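Local coordinates for protein DynE8 (Micromonospora chersina, PDB 4AMO) that serves as the acyltransferase domain of an iterative enediyne polyketide synthase, probably selecting acyl building blocks and passing them to the carrier protein in dynemicin biosynthesis, at residues Leu105-Ala110 and Arg355-Leu360; Leu176-Gly181 and Val334-Ala339; Arg222-Ala227 and Gly244-Val249. All blocks are in the same frame, centred on the assembly; numbering follows the deposited sequence. Where two conformers were deposited one is given.

Contact 1 of 3, residues Leu105-Ala110 and Arg355-Leu360; sequences LFPGQA and RMLSAL. With ACY (acetic acid), chain B.
Over one face of the Phe106-Pro107 peptide lies the CD2 methyl of Leu357, 3.2 Å from Phe106 O. The same methyl comes within 3.5 Å of Pro107 CA, at the border of the proline ring. The ring of Phe106 points to the far side of the strand, toward Ile162 and the helix 181-188. Leu105, one residue earlier, meets Leu357 from a second direction, the two side chains crossing obliquely: its CB stands 3.8 Å from CD2 of Leu357, and its CD1 slides past the CB and O of that leucine. Leu357 has CG off a staggered position (chi1 -104°), possibly a strained conformation. Strand 102-106 is the middle strand of the parallel sheet of the acyltransferase fold, and the chain leaves it through the FPGQ sequence, residues 106-109, known from relatives, where the glutamine backbone N probably helps form the oxyanion hole. Helix 356-363 covers the start of that loop; its first turn is fixed by the carboxylate of Glu350, which accepts from Leu357 N and Ser358 N. Further out, Met356 bends at its thioether (chi3 71°), bringing CE 3.6 Å from Ala110 CB while SD lies 3.1 Å from Ala110 O, a close sulfur-oxygen approach with no hydrogen in it. On the side turned from the helix, the Gln109 amide nitrogen NE2 is hydrogen-bonded to Thr147 OG1; it also makes a weak bond to an acetate, probably from the crystallisation liquor and also held by Arg204, whose exact pose is doubtful.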
loop_
_atom_site.group_PDB
_atom_site.type_symbol
_atom_site.label_atom_id
_atom_site.label_comp_id
_atom_site.label_asym_id
_atom_site.label_seq_id
_atom_site.Cartn_x
_atom_site.Cartn_y
_atom_site.Cartn_z
ATOM N N LEU A 105 0.435 -2.633 3.008
ATOM C CA LEU A 105 1.539 -1.888 2.383
ATOM C C LEU A 105 1.383 -0.408 2.794
ATOM O O LEU A 105 0.316 0.176 2.596
ATOM C CB LEU A 105 1.460 -1.985 0.844
ATOM C CG LEU A 105 1.458 -3.396 0.275
ATOM C CD1 LEU A 105 1.390 -3.339 -1.273
ATOM C CD2 LEU A 105 2.705 -4.230 0.717
ATOM N N PHE A 106 2.407 0.186 3.396
ATOM C CA PHE A 106 2.302 1.582 3.785
ATOM C C PHE A 106 3.259 2.445 2.907
ATOM O O PHE A 106 4.437 2.159 2.845
ATOM C CB PHE A 106 2.698 1.713 5.262
ATOM C CG PHE A 106 1.634 1.211 6.199
ATOM C CD1 PHE A 106 0.595 2.065 6.595
ATOM C CD2 PHE A 106 1.625 -0.136 6.617
ATOM C CE1 PHE A 106 -0.440 1.593 7.474
ATOM C CE2 PHE A 106 0.590 -0.590 7.494
ATOM C CZ PHE A 106 -0.399 0.281 7.916
ATOM N N PRO A 107 2.727 3.434 2.192
ATOM C CA PRO A 107 3.521 4.064 1.171
ATOM C C PRO A 107 4.461 5.112 1.788
ATOM O O PRO A 107 4.234 5.552 2.942
ATOM C CB PRO A 107 2.487 4.766 0.298
ATOM C CG PRO A 107 1.303 5.004 1.184
ATOM C CD PRO A 107 1.314 3.828 2.154
ATOM N N GLY A 108 5.478 5.518 1.018
ATOM C CA GLY A 108 6.373 6.555 1.500
ATOM C C GLY A 108 6.085 7.819 0.750
ATOM O O GLY A 108 4.992 8.017 0.262
ATOM N N GLN A 109 7.073 8.679 0.612
ATOM C CA GLN A 109 6.806 9.889 -0.146
ATOM C C GLN A 109 6.912 9.660 -1.631
ATOM O O GLN A 109 7.228 8.592 -2.097
ATOM C CB GLN A 109 7.708 10.977 0.292
ATOM C CG GLN A 109 7.403 12.270 -0.319
ATOM C CD GLN A 109 8.522 13.269 0.049
ATOM O OE1 GLN A 109 8.596 14.362 -0.497
ATOM N NE2 GLN A 109 9.408 12.851 0.949
ATOM N N ALA A 110 6.617 10.670 -2.399
ATOM C CA ALA A 110 6.428 10.463 -3.796
ATOM C C ALA A 110 4.986 10.081 -3.819
ATOM O O ALA A 110 4.404 10.175 -4.884
ATOM C CB ALA A 110 7.331 9.341 -4.354
ATOM N N ARG A 355 -1.657 4.997 -4.955
ATOM C CA ARG A 355 -1.658 3.571 -5.241
ATOM C C ARG A 355 -0.285 3.159 -5.789
ATOM O O ARG A 355 -0.127 2.218 -6.626
ATOM C CB ARG A 355 -2.802 3.183 -6.188
ATOM C CG ARG A 355 -2.709 3.722 -7.564
ATOM C CD ARG A 355 -3.725 2.982 -8.475
ATOM N NE ARG A 355 -3.481 1.535 -8.462
ATOM C CZ ARG A 355 -2.599 0.928 -9.260
ATOM N NH1 ARG A 355 -1.912 1.665 -10.147
ATOM N NH2 ARG A 355 -2.428 -0.411 -9.177
ATOM N N MET A 356 0.744 3.873 -5.312
ATOM C CA MET A 356 2.083 3.525 -5.851
ATOM C C MET A 356 2.581 2.157 -5.466
ATOM O O MET A 356 3.238 1.489 -6.301
ATOM C CB MET A 356 3.129 4.566 -5.496
ATOM C CG MET A 356 2.836 5.854 -6.147
ATOM S SD MET A 356 3.884 7.102 -5.311
ATOM C CE MET A 356 5.510 6.654 -5.908
ATOM N N LEU A 357 2.320 1.733 -4.217
ATOM C CA LEU A 357 2.877 0.472 -3.746
ATOM C C LEU A 357 2.041 -0.630 -4.333
ATOM O O LEU A 357 2.542 -1.748 -4.542
ATOM C CB LEU A 357 2.784 0.374 -2.236
ATOM C CG LEU A 357 4.067 0.606 -1.487
ATOM C CD1 LEU A 357 5.045 1.616 -2.152
ATOM C CD2 LEU A 357 3.831 0.826 -0.020
ATOM N N SER A 358 0.761 -0.348 -4.587
ATOM C CA SER A 358 -0.060 -1.369 -5.290
ATOM C C SER A 358 0.466 -1.591 -6.711
ATOM O O SER A 358 0.529 -2.748 -7.201
ATOM C CB SER A 358 -1.558 -1.041 -5.282
ATOM O OG SER A 358 -2.073 -1.121 -3.979
ATOM N N ALA A 359 0.864 -0.501 -7.384
ATOM C CA ALA A 359 1.489 -0.635 -8.720
ATOM C C ALA A 359 2.810 -1.462 -8.638
ATOM O O ALA A 359 3.065 -2.344 -9.454
ATOM C CB ALA A 359 1.706 0.722 -9.364
ATOM N N LEU A 360 3.611 -1.241 -7.603
ATOM C CA LEU A 360 4.821 -2.069 -7.430
ATOM C C LEU A 360 4.524 -3.468 -7.149
ATOM O O LEU A 360 5.232 -4.350 -7.625
ATOM C CB LEU A 360 5.699 -1.539 -6.269
ATOM C CG LEU A 360 6.198 -0.100 -6.387
ATOM C CD1 LEU A 360 7.086 0.314 -5.224
ATOM C CD2 LEU A 360 6.967 0.029 -7.718
HETATM C C ACY B . 10.815 9.170 1.950
HETATM O O ACY B . 11.510 8.951 2.978
HETATM O OXT ACY B . 10.988 10.121 1.144
HETATM C CH3 ACY B . 9.638 8.195 1.644
#

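Contact 2 of 3, residues Leu176-Gly181 and Val334-Ala339; sequences LGHSLG and VRFREA
Gly177, Ser179 and Gly181 fit the GxSxG pattern of a nucleophile elbow, the tight turn after strand 174-177, and residues 334-339 pack against its flank. His178 carries the middle of the contact. Val334 sets CG1 squarely over one face of the imidazole, 3.8 Å from the ring centroid and only 7° off the normal, a CH-pi contact. Phe336 comes instead to the ring edge, its CD1 3.5 Å from His178 CD2; the two ring planes are inclined at 53°, neither stacked nor edge-to-face. With CG anti to the backbone N, the histidine swings its ring from the turn into this groove, where NE2 finds its hydrogen-bond partner in Asn243 OD1, which, with Val334 and Phe336, helps to set the ring's rotation. One strand residue earlier than Gly177, Leu176 splits its branches: CD2 reaches Phe336 CE1 at 3.5 Å, while CD1 rests 3.8 Å from Ala339 CB on the next turn of helix 336-342. On the turn, Ser179 CB lies beside Val334 CG2. The turn itself is strained, Ser179 having a positive phi of 54°, and His178 O helps hold it closed by accepting from Ser179 OG (2.8 Å, in the conformer described) and from Gly181 N (3.0 Å) on opposite faces of its carbonyl plane. Val334 belongs to a short, weakly bonded strand pairing with strand 238-244 of the mixed sheet, so these side chains join that smaller subdomain to the parallel sheet. His281 touches both Ser179 and Val334, consistent with the serine-histidine pair of acyltransferases, whose nucleophile sits at just such a strand-to-helix elbow in the cleft between the two subdomains.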
loop_
_atom_site.group_PDB
_atom_site.type_symbol
_atom_site.label_atom_id
_atom_site.label_comp_id
_atom_site.label_asym_id
_atom_site.label_seq_id
_atom_site.Cartn_x
_atom_site.Cartn_y
_atom_site.Cartn_z
ATOM N N LEU A 176 4.218 -4.061 5.668
ATOM C CA LEU A 176 5.483 -3.561 5.157
ATOM C C LEU A 176 5.258 -2.050 4.883
ATOM O O LEU A 176 4.227 -1.683 4.345
ATOM C CB LEU A 176 5.687 -4.289 3.830
ATOM C CG LEU A 176 6.606 -4.010 2.695
ATOM C CD1 LEU A 176 6.538 -5.283 1.822
ATOM C CD2 LEU A 176 6.171 -2.744 1.956
ATOM N N GLY A 177 6.244 -1.213 5.195
ATOM C CA GLY A 177 6.209 0.211 4.882
ATOM C C GLY A 177 7.477 0.551 4.047
ATOM O O GLY A 177 8.532 0.104 4.379
ATOM N N HIS A 178 7.276 1.297 2.997
ATOM C CA HIS A 178 8.297 1.577 2.004
ATOM C C HIS A 178 8.999 2.844 2.530
ATOM O O HIS A 178 8.408 3.902 2.623
ATOM C CB HIS A 178 7.603 1.852 0.674
ATOM C CG HIS A 178 8.525 2.000 -0.505
ATOM N ND1 HIS A 178 9.210 3.176 -0.804
ATOM C CD2 HIS A 178 8.883 1.096 -1.455
ATOM C CE1 HIS A 178 9.930 2.986 -1.898
ATOM N NE2 HIS A 178 9.772 1.728 -2.304
ATOM N N SER A 179 10.077 3.031 2.898
ATOM C CA SER A 179 10.736 4.255 3.391
ATOM C C SER A 179 9.963 4.918 4.578
ATOM O O SER A 179 9.759 4.300 5.600
ATOM C CB SER A 179 11.024 5.212 2.203
ATOM O OG SER A 179 9.959 6.104 1.949
ATOM N N LEU A 180 9.527 6.165 4.415
ATOM C CA LEU A 180 8.680 6.807 5.457
ATOM C C LEU A 180 7.562 5.833 5.974
ATOM O O LEU A 180 7.179 5.852 7.139
ATOM C CB LEU A 180 8.001 8.036 4.855
ATOM C CG LEU A 180 6.918 8.822 5.603
ATOM C CD1 LEU A 180 7.478 9.439 6.914
ATOM C CD2 LEU A 180 6.273 9.915 4.672
ATOM N N GLY A 181 6.997 5.032 5.068
ATOM C CA GLY A 181 5.903 4.142 5.422
ATOM C C GLY A 181 6.218 3.164 6.512
ATOM O O GLY A 181 5.303 2.638 7.152
ATOM N N VAL A 334 16.274 1.180 0.176
ATOM C CA VAL A 334 14.945 0.667 0.511
ATOM C C VAL A 334 14.822 -0.718 -0.103
ATOM O O VAL A 334 14.855 -0.879 -1.335
ATOM C CB VAL A 334 13.793 1.541 -0.030
ATOM C CG1 VAL A 334 12.407 0.982 0.408
ATOM C CG2 VAL A 334 13.955 2.979 0.414
ATOM N N ARG A 335 14.691 -1.731 0.763
ATOM C CA ARG A 335 14.671 -3.135 0.339
ATOM C C ARG A 335 13.238 -3.594 0.144
ATOM O O ARG A 335 12.746 -4.494 0.849
ATOM C CB ARG A 335 15.319 -3.996 1.422
ATOM C CG ARG A 335 16.780 -3.571 1.680
ATOM C CD ARG A 335 17.520 -4.616 2.532
ATOM N NE ARG A 335 18.872 -4.157 2.654
ATOM C CZ ARG A 335 19.817 -4.461 1.791
ATOM N NH1 ARG A 335 19.543 -5.258 0.756
ATOM N NH2 ARG A 335 21.035 -3.952 1.948
ATOM N N PHE A 336 12.557 -2.967 -0.785
ATOM C CA PHE A 336 11.152 -3.254 -0.933
ATOM C C PHE A 336 11.017 -4.629 -1.582
ATOM O O PHE A 336 10.145 -5.393 -1.176
ATOM C CB PHE A 336 10.465 -2.178 -1.818
ATOM C CG PHE A 336 9.023 -2.536 -2.155
ATOM C CD1 PHE A 336 8.020 -2.277 -1.240
ATOM C CD2 PHE A 336 8.695 -3.138 -3.388
ATOM C CE1 PHE A 336 6.678 -2.574 -1.491
ATOM C CE2 PHE A 336 7.373 -3.439 -3.676
ATOM C CZ PHE A 336 6.356 -3.178 -2.722
ATOM N N ARG A 337 11.804 -4.915 -2.625
ATOM C CA ARG A 337 11.711 -6.248 -3.313
ATOM C C ARG A 337 11.806 -7.405 -2.277
ATOM O O ARG A 337 10.973 -8.320 -2.278
ATOM C CB ARG A 337 12.817 -6.392 -4.377
ATOM C CG ARG A 337 12.932 -7.730 -5.094
ATOM C CD ARG A 337 14.141 -7.667 -6.090
ATOM N NE ARG A 337 15.409 -7.439 -5.350
ATOM C CZ ARG A 337 16.023 -8.372 -4.636
ATOM N NH1 ARG A 337 15.512 -9.607 -4.582
ATOM N NH2 ARG A 337 17.142 -8.099 -3.984
ATOM N N GLU A 338 12.809 -7.373 -1.396
ATOM C CA GLU A 338 12.999 -8.424 -0.385
ATOM C C GLU A 338 11.887 -8.479 0.651
ATOM O O GLU A 338 11.413 -9.561 1.001
ATOM C CB GLU A 338 14.341 -8.251 0.366
ATOM C CG GLU A 338 15.561 -8.530 -0.515
ATOM C CD GLU A 338 16.786 -7.869 0.182
ATOM O OE1 GLU A 338 17.319 -8.532 1.102
ATOM O OE2 GLU A 338 17.154 -6.679 -0.102
ATOM N N ALA A 339 11.493 -7.327 1.169
ATOM C CA ALA A 339 10.406 -7.244 2.167
ATOM C C ALA A 339 9.084 -7.804 1.610
ATOM O O ALA A 339 8.348 -8.521 2.322
ATOM C CB ALA A 339 10.195 -5.804 2.595
#

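Contact 3 of 3, residues Arg222-Ala227 and Gly244-Val249; sequences RADLAA and GERHVV
Arg246 NH2, in the conformer described, is gripped from two directions: Asp224 OD2 forms a salt bridge with it at 3.1 Å, and water 2 accepts from it at 2.6 Å. The same water accepts from Asp224 N, tying the guanidinium to the backbone as well as to the carboxylate. The arginine doubles back at chi2 and chi3 to lie alongside the aspartate, the carboxylate and guanidinium planes 44° apart. Asp224 turns CG between its own N and carbonyl carbon (chi1 63°), which aims the other oxygen, OD1, at Ala227 N: a bond of 3.0 Å, met nearly along the C-O axis, a capping bond from the N-cap residue of helix 225-232. Replacing Asp224 with an alanine would probably leave Ala227 N without its cap and Arg246 without its countercharge. Glu245 OE1 lies 4.1 Å from Asp224 OD2, a like-charge neighbour that Arg246 may help to offset. Water 1 joins the Arg222 side chain, at NE, to Arg246 O; water 3 joins two backbones, Gly244 O to Leu225 N, weakly at the nitrogen. Next to these polar groups, Val248 presses CG2 to 3.4 Å from Ala223 O and on toward Leu225 CB. Glu245 and Arg246 form the turn of the hairpin between strands 238-244 and 247-253. No direct hydrogen bond crosses from one segment to the other; the turn and the helix start are joined by one salt bridge, water bridges and the packing of Val248, so the ionic part would probably weaken with rising ionic strength.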
loop_
_atom_site.group_PDB
_atom_site.type_symbol
_atom_site.label_atom_id
_atom_site.label_comp_id
_atom_site.label_asym_id
_atom_site.label_seq_id
_atom_site.Cartn_x
_atom_site.Cartn_y
_atom_site.Cartn_z
ATOM N N ARG A 222 15.089 0.930 -15.367
ATOM C CA ARG A 222 14.211 -0.216 -15.690
ATOM C C ARG A 222 15.102 -1.419 -15.892
ATOM O O ARG A 222 15.509 -1.751 -17.019
ATOM C CB ARG A 222 13.324 0.115 -16.930
ATOM C CG ARG A 222 12.367 -1.084 -17.303
ATOM C CD ARG A 222 11.035 -0.556 -17.881
ATOM N NE ARG A 222 10.244 0.236 -16.937
ATOM C CZ ARG A 222 9.203 0.991 -17.291
ATOM N NH1 ARG A 222 8.822 1.058 -18.566
ATOM N NH2 ARG A 222 8.540 1.681 -16.378
ATOM N N ALA A 223 15.499 -2.026 -14.772
ATOM C CA ALA A 223 16.509 -3.088 -14.752
ATOM C C ALA A 223 16.544 -3.651 -13.339
ATOM O O ALA A 223 15.996 -3.015 -12.402
ATOM C CB ALA A 223 17.856 -2.554 -15.092
ATOM N N ASP A 224 17.177 -4.813 -13.182
ATOM C CA ASP A 224 17.231 -5.472 -11.854
ATOM C C ASP A 224 18.404 -4.953 -11.029
ATOM O O ASP A 224 19.166 -4.128 -11.514
ATOM C CB ASP A 224 17.216 -7.024 -11.911
ATOM C CG ASP A 224 18.407 -7.650 -12.612
ATOM O OD1 ASP A 224 19.536 -7.077 -12.770
ATOM O OD2 ASP A 224 18.228 -8.851 -12.979
ATOM N N LEU A 225 18.557 -5.474 -9.826
ATOM C CA LEU A 225 19.597 -4.983 -8.906
ATOM C C LEU A 225 21.046 -5.156 -9.449
ATOM O O LEU A 225 21.873 -4.249 -9.381
ATOM C CB LEU A 225 19.338 -5.620 -7.539
ATOM C CG LEU A 225 20.336 -5.314 -6.455
ATOM C CD1 LEU A 225 20.221 -3.850 -6.058
ATOM C CD2 LEU A 225 20.045 -6.199 -5.194
ATOM N N ALA A 226 21.335 -6.308 -10.017
ATOM C CA ALA A 226 22.668 -6.580 -10.518
ATOM C C ALA A 226 22.967 -5.635 -11.681
ATOM O O ALA A 226 24.093 -5.127 -11.781
ATOM C CB ALA A 226 22.798 -8.080 -10.968
ATOM N N ALA A 227 21.979 -5.377 -12.559
ATOM C CA ALA A 227 22.218 -4.469 -13.698
ATOM C C ALA A 227 22.458 -3.041 -13.181
ATOM O O ALA A 227 23.316 -2.354 -13.695
ATOM C CB ALA A 227 21.069 -4.487 -14.751
ATOM N N GLY A 244 12.068 -3.845 -7.502
ATOM C CA GLY A 244 11.719 -5.100 -8.141
ATOM C C GLY A 244 12.683 -5.459 -9.219
ATOM O O GLY A 244 13.653 -4.750 -9.430
ATOM N N GLU A 245 12.367 -6.552 -9.947
ATOM C CA GLU A 245 13.235 -7.048 -11.027
ATOM C C GLU A 245 13.316 -6.087 -12.188
ATOM O O GLU A 245 14.221 -6.195 -13.009
ATOM C CB GLU A 245 12.806 -8.444 -11.555
ATOM C CG GLU A 245 12.754 -9.601 -10.472
ATOM C CD GLU A 245 14.080 -9.871 -9.710
ATOM O OE1 GLU A 245 15.184 -9.684 -10.285
ATOM O OE2 GLU A 245 14.004 -10.309 -8.526
ATOM N N ARG A 246 12.399 -5.127 -12.300
ATOM C CA ARG A 246 12.638 -4.160 -13.381
ATOM C C ARG A 246 12.405 -2.743 -12.936
ATOM O O ARG A 246 12.016 -1.905 -13.711
ATOM C CB ARG A 246 11.854 -4.469 -14.689
ATOM C CG ARG A 246 11.989 -5.894 -15.204
ATOM C CD ARG A 246 13.140 -6.058 -16.222
ATOM N NE ARG A 246 14.454 -6.431 -15.681
ATOM C CZ ARG A 246 14.920 -7.675 -15.598
ATOM N NH1 ARG A 246 14.181 -8.719 -15.981
ATOM N NH2 ARG A 246 16.122 -7.886 -15.100
ATOM N N HIS A 247 12.751 -2.458 -11.652
ATOM C CA HIS A 247 12.722 -1.067 -11.174
ATOM C C HIS A 247 13.698 -0.930 -10.024
ATOM O O HIS A 247 13.451 -1.428 -8.909
ATOM C CB HIS A 247 11.305 -0.797 -10.675
ATOM C CG HIS A 247 11.013 0.619 -10.324
ATOM N ND1 HIS A 247 9.721 1.033 -10.090
ATOM C CD2 HIS A 247 11.810 1.693 -10.095
ATOM C CE1 HIS A 247 9.729 2.313 -9.754
ATOM N NE2 HIS A 247 10.977 2.748 -9.791
ATOM N N VAL A 248 14.800 -0.246 -10.272
ATOM C CA VAL A 248 15.757 -0.000 -9.181
ATOM C C VAL A 248 16.129 1.469 -9.347
ATOM O O VAL A 248 16.415 1.908 -10.470
ATOM C CB VAL A 248 17.059 -0.863 -9.341
ATOM C CG1 VAL A 248 18.123 -0.440 -8.294
ATOM C CG2 VAL A 248 16.764 -2.415 -9.138
ATOM N N VAL A 249 16.165 2.220 -8.253
ATOM C CA VAL A 249 16.488 3.648 -8.329
ATOM C C VAL A 249 17.867 3.871 -7.728
ATOM O O VAL A 249 18.140 3.287 -6.682
ATOM C CB VAL A 249 15.438 4.451 -7.525
ATOM C CG1 VAL A 249 15.691 6.015 -7.525
ATOM C CG2 VAL A 249 13.956 4.126 -8.054
HETATM O O HOH W 1 10.991 0.627 -14.018
HETATM O O HOH W 2 17.888 -6.043 -15.680
HETATM O O HOH W 3 15.793 -5.784 -8.170
#

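In the fold
Contacts 1 and 2 are buried near the middle of the chain, their centres about 9 Å apart, and share the parallel sheet: strands 102-106 and 174-177 are neighbours, joined by backbone hydrogen bonds from Phe106 to Leu176 and His178. Leu360 also packs on Phe336, so helices 356-363 and 336-342 meet. Both are largely apolar, though contact 1 has an exposed end at Met356 and Ala110. Contact 3, centred about 17 Å from contact 1 and 15 Å from contact 2, lies nearer the surface in the mixed sheet, which contact 2 also reaches through strand 334-335; Arg337 touches Glu245 and Leu225 there. Its chemistry is accordingly ionic and water-mediated, with the buried Val248 as its apolar part.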